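PDB 3NO2: uncharacterized protein from Bacteroides caccae, which is of unknown function but folds as a six-bladed beta-propeller related to Mal s 1-like allergens, with bound citrate marking a possible ligand pocket. Local coordinates for residues E78-R83 / Q126-N131; F213-L218 / L226-W231. All coordinates share one frame; numbering follows the deposited sequence.

Contact 1. Residues E78-R83 / Q126-N131; sequences EMQTAR and QFRQIN
Q80 and T81 lie against R128 and Q129 with their backbones running the same way, the directions from Q80 to R83 and from F127 to N131 differing by only 9°, yet the bonds that join the two segments all use side-chain atoms of the first. The hydroxyl of T81 is the bridge: OG1 donates to R128 O at 2.7 Å and accepts from I130 N at 2.9 Å in an almost straight bond, N-H...O 175°. With OG1 anti to the T81 carbonyl carbon, beside the backbone N, the hydroxyl sits between R128 O and I130 N. The contact joins two blades of the propeller: 78-84 is the first strand of one four-stranded sheet, and 126-131 leads into 131-132, the first strand of the next. Q80 and T81 both face A93 of the adjacent strand, a classic beta bulge. R83 takes hold of I130 O side-on, NE at 2.8 Å in the carbonyl plane and NH2 at 3.1 Å from above that plane. Its guanidinium lies flat on the N131 amide, planes 7° apart, with N131 CG 3.4 Å from R83 CZ; the amide nitrogen of N131 is bonded to S170 O. At the other end Q80 runs alongside R128, its OE1 3.6 Å from R128 CD, while that oxygen is bonded to N40 and NE2 bonds E78 OE1 and E38 OE1. R128 NH2 binds a citrate, probably from the crystallisation liquor.

Contact 2. Residues F213-L218 / L226-W231; sequences FFVAQL and LYICNW
F214 and W231 pair at the end of an antiparallel hairpin where the backbone is bonded in both directions: F214 N to W231 O (2.9 Å) and W231 N to F214 O (3.0 Å). Their rings make a T-shaped stack, the indole edge directed at the phenyl face, with centroids of the six-membered rings 5.5 Å apart and planes at 76°. W231 CE3 comes within 3.7 Å of F214 CB, and with F214 CG anti to its backbone N (chi1 179°) that atom meets CE3 too. Just before the strand, F213 N gives a straight bond to N230 OD1, 2.8 Å and N-H...O 176°, lying in the plane of that amide, whose ND2 is satisfied by P244 O and Q211 O. The hairpin forms the first two strands of a four-stranded propeller blade, and its register slips by one residue between V215 and L218, a beta bulge. Within the bulge A216 N bonds C229 O and C229 N bonds Q217 O. The face carrying V215, L218 and I228 is wholly buried: L218 CD2 meets I228 CG1 at 3.9 Å, V215 CG1 approaches I228 CG2 at 4.2 Å, and F188 of strand 187-191 packs on L218 and I228. W231, by contrast, is only partly buried: NE1 bonds S12 O, and the side chain comes about 4 Å from a bound citrate, probably from the crystallisation liquor.

The two contacts lie in different blades of one propeller, their centres about 15 Å apart and both within 10 Å of the chain centre. They follow in series, contact 1 closing before contact 2 opens. Contact 1 joins one blade to the approach to the next, whereas contact 2 lies inside a single blade. They nevertheless touch: Q129 NE2 lies 3.1 Å from Q217 OE1, a probable hydrogen bond between the loop leading into strand 131-132 and strand 214-220. That oxygen also bonds T270 and I271 of strand 270-274, which completes a sheet with 6-10, 16-21 and 26-32. The chain's two ends close the ring in one blade, and Q217 ties it to the blade of contact 2.

Contact 1. Residues E78-R83 / Q126-N131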
ATOM      1  N   GLU A  78      15.303  -2.150  -1.605  1.00  6.55           N
ATOM      2  CA  GLU A  78      14.175  -2.388  -0.712  1.00  6.52           C
ATOM      3  C   GLU A  78      12.948  -2.736  -1.529  1.00  5.63           C
ATOM      4  O   GLU A  78      12.335  -1.897  -2.235  1.00  6.35           O
ATOM      5  CB  GLU A  78      13.877  -1.173   0.152  1.00  6.91           C
ATOM      6  CG  GLU A  78      15.023  -0.744   1.053  1.00  6.87           C
ATOM      7  CD  GLU A  78      14.629   0.325   2.054  1.00  7.27           C
ATOM      8  OE1 GLU A  78      13.452   0.697   2.145  1.00  7.64           O
ATOM      9  OE2 GLU A  78      15.556   0.784   2.781  1.00  9.91           O
HETATM   10  N   MSE A  79      12.493  -3.982  -1.404  1.00  5.19           N
HETATM   11  CA  MSE A  79      11.262  -4.429  -2.031  1.00  5.83           C
HETATM   12  C   MSE A  79      10.108  -3.900  -1.186  1.00  5.68           C
HETATM   13  O   MSE A  79       9.881  -4.367  -0.062  1.00  6.84           O
HETATM   14  CB  MSE A  79      11.231  -5.961  -2.044  1.00  5.89           C
HETATM   15  CG  MSE A  79      10.117  -6.491  -2.881  1.00  5.59           C
HETATM   16 SE   MSE A  79      10.468  -6.564  -4.801  0.75  5.09          SE
HETATM   17  CE  MSE A  79      11.438  -8.200  -4.849  1.00  8.89           C
ATOM     18  N   GLN A  80       9.349  -2.965  -1.750  1.00  5.00           N
ATOM     19  CA  GLN A  80       8.303  -2.274  -1.016  1.00  4.61           C
ATOM     20  C   GLN A  80       6.926  -2.357  -1.660  1.00  4.80           C
ATOM     21  O   GLN A  80       5.958  -2.062  -0.966  1.00  5.70           O
ATOM     22  CB  GLN A  80       8.649  -0.807  -0.792  1.00  5.15           C
ATOM     23  CG  GLN A  80       9.876  -0.569   0.080  1.00  5.53           C
ATOM     24  CD  GLN A  80       9.654  -0.700   1.558  1.00  5.04           C
ATOM     25  OE1 GLN A  80       8.600  -1.091   2.018  1.00  6.11           O
ATOM     26  NE2 GLN A  80      10.694  -0.408   2.325  1.00  6.38           N
ATOM     27  N   THR A  81       6.817  -2.734  -2.941  1.00  4.80           N
ATOM     28  CA  THR A  81       5.566  -2.955  -3.626  1.00  4.46           C
ATOM     29  C   THR A  81       5.288  -4.431  -3.745  1.00  4.98           C
ATOM     30  O   THR A  81       6.174  -5.208  -4.080  1.00  5.29           O
ATOM     31  CB  THR A  81       5.640  -2.377  -5.060  1.00  6.21           C
ATOM     32  OG1 THR A  81       5.811  -0.952  -5.046  1.00  6.13           O
ATOM     33  CG2 THR A  81       4.410  -2.700  -5.903  1.00  6.35           C
ATOM     34  N   ALA A  82       4.034  -4.807  -3.533  1.00  5.07           N
ATOM     35  CA  ALA A  82       3.558  -6.173  -3.782  1.00  5.70           C
ATOM     36  C   ALA A  82       2.026  -6.121  -3.887  1.00  5.36           C
ATOM     37  O   ALA A  82       1.357  -5.966  -2.872  1.00  7.26           O
ATOM     38  CB  ALA A  82       4.013  -7.102  -2.692  1.00  7.55           C
ATOM     39  N   ARG A  83       1.474  -6.252  -5.085  1.00  6.01           N
ATOM     40  CA  ARG A  83       0.026  -6.219  -5.306  1.00  8.35           C
ATOM     41  C   ARG A  83      -0.347  -7.276  -6.332  1.00  8.62           C
ATOM     42  O   ARG A  83       0.488  -7.784  -7.075  1.00  8.08           O
ATOM     43  CB  ARG A  83      -0.454  -4.836  -5.745  1.00  8.17           C
ATOM     44  CG  ARG A  83       0.076  -4.441  -7.113  1.00  9.80           C
ATOM     45  CD  ARG A  83      -0.547  -3.182  -7.635  1.00 12.55           C
ATOM     46  NE  ARG A  83      -0.220  -2.018  -6.840  1.00 12.37           N
ATOM     47  CZ  ARG A  83      -1.055  -1.358  -6.050  1.00  9.10           C
ATOM     48  NH1 ARG A  83      -2.316  -1.732  -5.933  1.00 12.16           N
ATOM     49  NH2 ARG A  83      -0.632  -0.286  -5.428  1.00 10.54           N
ATOM     50  N   GLN A 126      12.635   6.550  -1.718  1.00  6.22           N
ATOM     51  CA  GLN A 126      11.979   6.430  -3.021  1.00  5.76           C
ATOM     52  C   GLN A 126      10.490   6.142  -2.838  1.00  5.81           C
ATOM     53  O   GLN A 126       9.729   7.028  -2.447  1.00  6.44           O
ATOM     54  CB  GLN A 126      12.693   5.421  -3.922  1.00  6.29           C
ATOM     55  CG  GLN A 126      14.129   5.876  -4.258  1.00  6.24           C
ATOM     56  CD  GLN A 126      14.922   4.853  -5.041  1.00  5.98           C
ATOM     57  OE1 GLN A 126      14.389   3.837  -5.491  1.00  6.11           O
ATOM     58  NE2 GLN A 126      16.232   5.099  -5.195  1.00  7.36           N
ATOM     59  N   PHE A 127      10.039   4.911  -3.079  1.00  6.02           N
ATOM     60  CA  PHE A 127       8.615   4.615  -3.094  1.00  5.05           C
ATOM     61  C   PHE A 127       8.250   3.524  -2.114  1.00  4.52           C
ATOM     62  O   PHE A 127       9.090   2.797  -1.547  1.00  5.61           O
ATOM     63  CB  PHE A 127       8.154   4.229  -4.494  1.00  5.44           C
ATOM     64  CG  PHE A 127       8.923   3.087  -5.105  1.00  6.33           C
ATOM     65  CD1 PHE A 127       8.632   1.762  -4.799  1.00  5.87           C
ATOM     66  CD2 PHE A 127       9.992   3.351  -5.961  1.00  7.34           C
ATOM     67  CE1 PHE A 127       9.362   0.721  -5.417  1.00  7.95           C
ATOM     68  CE2 PHE A 127      10.681   2.317  -6.559  1.00  8.74           C
ATOM     69  CZ  PHE A 127      10.351   1.039  -6.272  1.00  7.22           C
ATOM     70  N   ARG A 128       6.928   3.382  -1.917  1.00  5.32           N
ATOM     71  CA  ARG A 128       6.352   2.246  -1.221  1.00  4.48           C
ATOM     72  C   ARG A 128       5.507   1.460  -2.224  1.00  5.43           C
ATOM     73  O   ARG A 128       6.018   0.456  -2.777  1.00  5.99           O
ATOM     74  CB  ARG A 128       5.613   2.673   0.040  1.00  5.68           C
ATOM     75  CG  ARG A 128       6.547   3.302   1.058  1.00  5.77           C
ATOM     76  CD  ARG A 128       7.541   2.307   1.656  1.00  5.50           C
ATOM     77  NE  ARG A 128       8.459   2.957   2.603  1.00  5.61           N
ATOM     78  CZ  ARG A 128       9.570   3.586   2.302  1.00  7.05           C
ATOM     79  NH1 ARG A 128      10.012   3.638   1.069  1.00  7.35           N
ATOM     80  NH2 ARG A 128      10.216   4.247   3.263  1.00  7.64           N
ATOM     81  N   GLN A 129       4.274   1.870  -2.538  1.00  4.74           N
ATOM     82  CA  GLN A 129       3.371   1.075  -3.369  1.00  6.00           C
ATOM     83  C   GLN A 129       3.192   1.686  -4.766  1.00  6.58           C
ATOM     84  O   GLN A 129       2.430   2.633  -4.953  1.00  6.46           O
ATOM     85  CB  GLN A 129       1.992   0.974  -2.709  1.00  4.91           C
ATOM     86  CG  GLN A 129       2.015   0.437  -1.293  1.00  5.37           C
ATOM     87  CD  GLN A 129       0.635  -0.055  -0.838  1.00  5.64           C
ATOM     88  OE1 GLN A 129      -0.403   0.305  -1.408  1.00  5.61           O
ATOM     89  NE2 GLN A 129       0.598  -0.868   0.217  1.00  5.50           N
ATOM     90  N   ILE A 130       3.879   1.123  -5.735  1.00  5.33           N
ATOM     91  CA  ILE A 130       3.687   1.405  -7.141  1.00  5.72           C
ATOM     92  C   ILE A 130       2.388   0.737  -7.606  1.00  7.25           C
ATOM     93  O   ILE A 130       1.961  -0.265  -7.045  1.00  7.10           O
ATOM     94  CB  ILE A 130       4.907   0.922  -7.932  1.00  5.98           C
ATOM     95  CG1 ILE A 130       6.130   1.772  -7.581  1.00  6.13           C
ATOM     96  CG2 ILE A 130       4.646   0.927  -9.450  1.00  7.10           C
ATOM     97  CD1 ILE A 130       7.460   1.351  -8.284  1.00  7.13           C
ATOM     98  N   ASN A 131       1.736   1.321  -8.592  1.00  7.18           N
ATOM     99  CA  ASN A 131       0.519   0.795  -9.190  1.00  6.60           C
ATOM    100  C   ASN A 131       0.648   0.894 -10.730  1.00  7.08           C
ATOM    101  O   ASN A 131       1.582   1.470 -11.251  1.00  7.38           O
ATOM    102  CB  ASN A 131      -0.714   1.546  -8.632  1.00  6.90           C
ATOM    103  CG  ASN A 131      -1.967   0.705  -8.642  1.00  8.37           C
ATOM    104  OD1 ASN A 131      -2.047  -0.342  -9.284  1.00  8.71           O
ATOM    105  ND2 ASN A 131      -2.932   1.132  -7.842  1.00 10.09           N
TER

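Contact 2. Residues F213-L218 / L226-W231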
ATOM      1  N   PHE A 213      -2.719  10.522  10.822  1.00  6.77           N
ATOM      2  CA  PHE A 213      -1.273  10.545  11.087  1.00  6.62           C
ATOM      3  C   PHE A 213      -0.550  10.353   9.747  1.00  6.99           C
ATOM      4  O   PHE A 213      -0.648  11.234   8.899  1.00  7.56           O
ATOM      5  CB  PHE A 213      -0.965   9.503  12.155  1.00  6.91           C
ATOM      6  CG  PHE A 213      -1.508   9.893  13.506  1.00  7.24           C
ATOM      7  CD1 PHE A 213      -0.735  10.675  14.353  1.00 13.39           C
ATOM      8  CD2 PHE A 213      -2.782   9.629  13.886  1.00  8.99           C
ATOM      9  CE1 PHE A 213      -1.246  11.104  15.605  1.00 16.71           C
ATOM     10  CE2 PHE A 213      -3.267  10.052  15.117  1.00 10.91           C
ATOM     11  CZ  PHE A 213      -2.515  10.769  15.949  1.00 14.09           C
ATOM     12  N   PHE A 214       0.099   9.207   9.508  1.00  6.06           N
ATOM     13  CA  PHE A 214       0.698   8.961   8.191  1.00  5.46           C
ATOM     14  C   PHE A 214      -0.361   8.250   7.384  1.00  6.36           C
ATOM     15  O   PHE A 214      -0.763   7.128   7.718  1.00  6.15           O
ATOM     16  CB  PHE A 214       1.952   8.090   8.369  1.00  6.09           C
ATOM     17  CG  PHE A 214       2.668   7.726   7.096  1.00  6.38           C
ATOM     18  CD1 PHE A 214       2.160   6.745   6.270  1.00  6.86           C
ATOM     19  CD2 PHE A 214       3.844   8.369   6.747  1.00  7.47           C
ATOM     20  CE1 PHE A 214       2.814   6.422   5.099  1.00  6.49           C
ATOM     21  CE2 PHE A 214       4.510   8.029   5.598  1.00  6.34           C
ATOM     22  CZ  PHE A 214       4.016   7.085   4.757  1.00  6.68           C
ATOM     23  N   VAL A 215      -0.815   8.874   6.318  1.00  5.65           N
ATOM     24  CA  VAL A 215      -1.875   8.314   5.461  1.00  4.92           C
ATOM     25  C   VAL A 215      -1.186   7.307   4.535  1.00  5.30           C
ATOM     26  O   VAL A 215      -0.461   7.684   3.598  1.00  5.80           O
ATOM     27  CB  VAL A 215      -2.685   9.351   4.715  1.00  5.22           C
ATOM     28  CG1 VAL A 215      -3.706   8.685   3.780  1.00  7.20           C
ATOM     29  CG2 VAL A 215      -3.358  10.291   5.703  1.00  7.17           C
ATOM     30  N   ALA A 216      -1.353   6.026   4.868  1.00  5.21           N
ATOM     31  CA  ALA A 216      -0.742   4.871   4.174  1.00  5.11           C
ATOM     32  C   ALA A 216      -1.790   4.332   3.171  1.00  4.83           C
ATOM     33  O   ALA A 216      -2.511   5.101   2.519  1.00  5.91           O
ATOM     34  CB  ALA A 216      -0.174   3.862   5.158  1.00  5.80           C
ATOM     35  N   GLN A 217      -1.938   3.026   3.015  1.00  5.49           N
ATOM     36  CA  GLN A 217      -2.752   2.542   1.915  1.00  4.65           C
ATOM     37  C   GLN A 217      -4.208   2.971   2.049  1.00  5.78           C
ATOM     38  O   GLN A 217      -4.817   2.905   3.143  1.00  5.40           O
ATOM     39  CB  GLN A 217      -2.679   1.017   1.795  1.00  6.02           C
ATOM     40  CG  GLN A 217      -3.251   0.477   0.488  1.00  5.71           C
ATOM     41  CD  GLN A 217      -3.001  -1.000   0.288  1.00  5.25           C
ATOM     42  OE1 GLN A 217      -2.246  -1.614   1.057  1.00  5.71           O
ATOM     43  NE2 GLN A 217      -3.564  -1.572  -0.781  1.00  6.41           N
ATOM     44  N   LEU A 218      -4.771   3.316   0.898  1.00  6.08           N
ATOM     45  CA  LEU A 218      -6.189   3.609   0.703  1.00  5.22           C
ATOM     46  C   LEU A 218      -6.792   2.487  -0.120  1.00  7.15           C
ATOM     47  O   LEU A 218      -6.206   2.106  -1.151  1.00  7.16           O
ATOM     48  CB  LEU A 218      -6.315   4.931  -0.052  1.00  6.69           C
ATOM     49  CG  LEU A 218      -5.589   6.144   0.561  1.00  6.67           C
ATOM     50  CD1 LEU A 218      -5.706   7.337  -0.433  1.00  8.90           C
ATOM     51  CD2 LEU A 218      -6.152   6.500   1.916  1.00  8.55           C
ATOM     52  N   LEU A 226     -14.219   3.812   1.775  1.00  9.82           N
ATOM     53  CA  LEU A 226     -12.764   3.737   1.672  1.00  9.36           C
ATOM     54  C   LEU A 226     -12.158   3.240   2.990  1.00  7.70           C
ATOM     55  O   LEU A 226     -12.494   3.775   4.047  1.00  8.74           O
ATOM     56  CB  LEU A 226     -12.236   5.175   1.403  1.00  9.97           C
ATOM     57  CG  LEU A 226     -10.765   5.376   1.110  1.00  9.36           C
ATOM     58  CD1 LEU A 226     -10.414   4.715  -0.241  1.00 11.05           C
ATOM     59  CD2 LEU A 226     -10.383   6.856   1.062  1.00 11.18           C
ATOM     60  N   TYR A 227     -11.252   2.268   2.925  1.00  6.98           N
ATOM     61  CA  TYR A 227     -10.353   1.992   4.045  1.00  5.37           C
ATOM     62  C   TYR A 227      -9.166   2.911   3.988  1.00  5.75           C
ATOM     63  O   TYR A 227      -8.587   3.122   2.904  1.00  6.68           O
ATOM     64  CB  TYR A 227      -9.846   0.542   4.048  1.00  6.41           C
ATOM     65  CG  TYR A 227     -10.880  -0.533   4.294  1.00  7.23           C
ATOM     66  CD1 TYR A 227     -11.682  -0.549   5.411  1.00  8.95           C
ATOM     67  CD2 TYR A 227     -10.995  -1.589   3.422  1.00  7.36           C
ATOM     68  CE1 TYR A 227     -12.625  -1.554   5.602  1.00 10.20           C
ATOM     69  CE2 TYR A 227     -11.935  -2.581   3.609  1.00 10.16           C
ATOM     70  CZ  TYR A 227     -12.733  -2.567   4.698  1.00  8.79           C
ATOM     71  OH  TYR A 227     -13.674  -3.589   4.911  1.00 10.87           O
ATOM     72  N   ILE A 228      -8.773   3.422   5.150  1.00  6.43           N
ATOM     73  CA  ILE A 228      -7.575   4.251   5.305  1.00  6.23           C
ATOM     74  C   ILE A 228      -6.730   3.621   6.393  1.00  4.53           C
ATOM     75  O   ILE A 228      -7.157   3.491   7.544  1.00  5.48           O
ATOM     76  CB  ILE A 228      -7.923   5.698   5.673  1.00  6.01           C
ATOM     77  CG1 ILE A 228      -8.888   6.310   4.673  1.00  7.63           C
ATOM     78  CG2 ILE A 228      -6.630   6.513   5.843  1.00  8.07           C
ATOM     79  CD1 ILE A 228      -9.461   7.672   5.129  1.00 10.42           C
ATOM     80  N   CYS A 229      -5.496   3.265   6.054  1.00  4.89           N
ATOM     81  CA  CYS A 229      -4.495   2.787   6.984  1.00  5.46           C
ATOM     82  C   CYS A 229      -3.816   4.020   7.626  1.00  5.69           C
ATOM     83  O   CYS A 229      -3.179   4.809   6.941  1.00  7.01           O
ATOM     84  CB  CYS A 229      -3.464   1.901   6.322  1.00  5.65           C
ATOM     85  SG  CYS A 229      -4.154   0.405   5.571  1.00  6.18           S
ATOM     86  N   ASN A 230      -4.059   4.185   8.924  1.00  5.26           N
ATOM     87  CA  ASN A 230      -3.693   5.394   9.657  1.00  5.40           C
ATOM     88  C   ASN A 230      -2.474   5.148  10.525  1.00  5.77           C
ATOM     89  O   ASN A 230      -2.571   4.909  11.721  1.00  5.74           O
ATOM     90  CB  ASN A 230      -4.892   5.801  10.531  1.00  5.12           C
ATOM     91  CG  ASN A 230      -4.756   7.175  11.129  1.00  7.05           C
ATOM     92  OD1 ASN A 230      -4.070   8.026  10.564  1.00  7.68           O
ATOM     93  ND2 ASN A 230      -5.369   7.414  12.301  1.00  7.03           N
ATOM     94  N   TRP A 231      -1.300   5.141   9.884  1.00  5.86           N
ATOM     95  CA  TRP A 231      -0.085   4.607  10.484  1.00  5.18           C
ATOM     96  C   TRP A 231       0.534   5.652  11.417  1.00  6.14           C
ATOM     97  O   TRP A 231       0.746   6.818  11.028  1.00  6.37           O
ATOM     98  CB  TRP A 231       0.868   4.204   9.345  1.00  5.51           C
ATOM     99  CG  TRP A 231       2.125   3.488   9.783  1.00  5.69           C
ATOM    100  CD1 TRP A 231       2.267   2.154  10.051  1.00  5.72           C
ATOM    101  CD2 TRP A 231       3.420   4.055   9.987  1.00  5.96           C
ATOM    102  NE1 TRP A 231       3.545   1.868  10.405  1.00  5.95           N
ATOM    103  CE2 TRP A 231       4.282   3.008  10.363  1.00  5.79           C
ATOM    104  CE3 TRP A 231       3.939   5.328   9.839  1.00  7.55           C
ATOM    105  CZ2 TRP A 231       5.623   3.211  10.607  1.00  7.77           C
ATOM    106  CZ3 TRP A 231       5.313   5.534  10.100  1.00  8.05           C
ATOM    107  CH2 TRP A 231       6.107   4.499  10.482  1.00  7.69           C
TER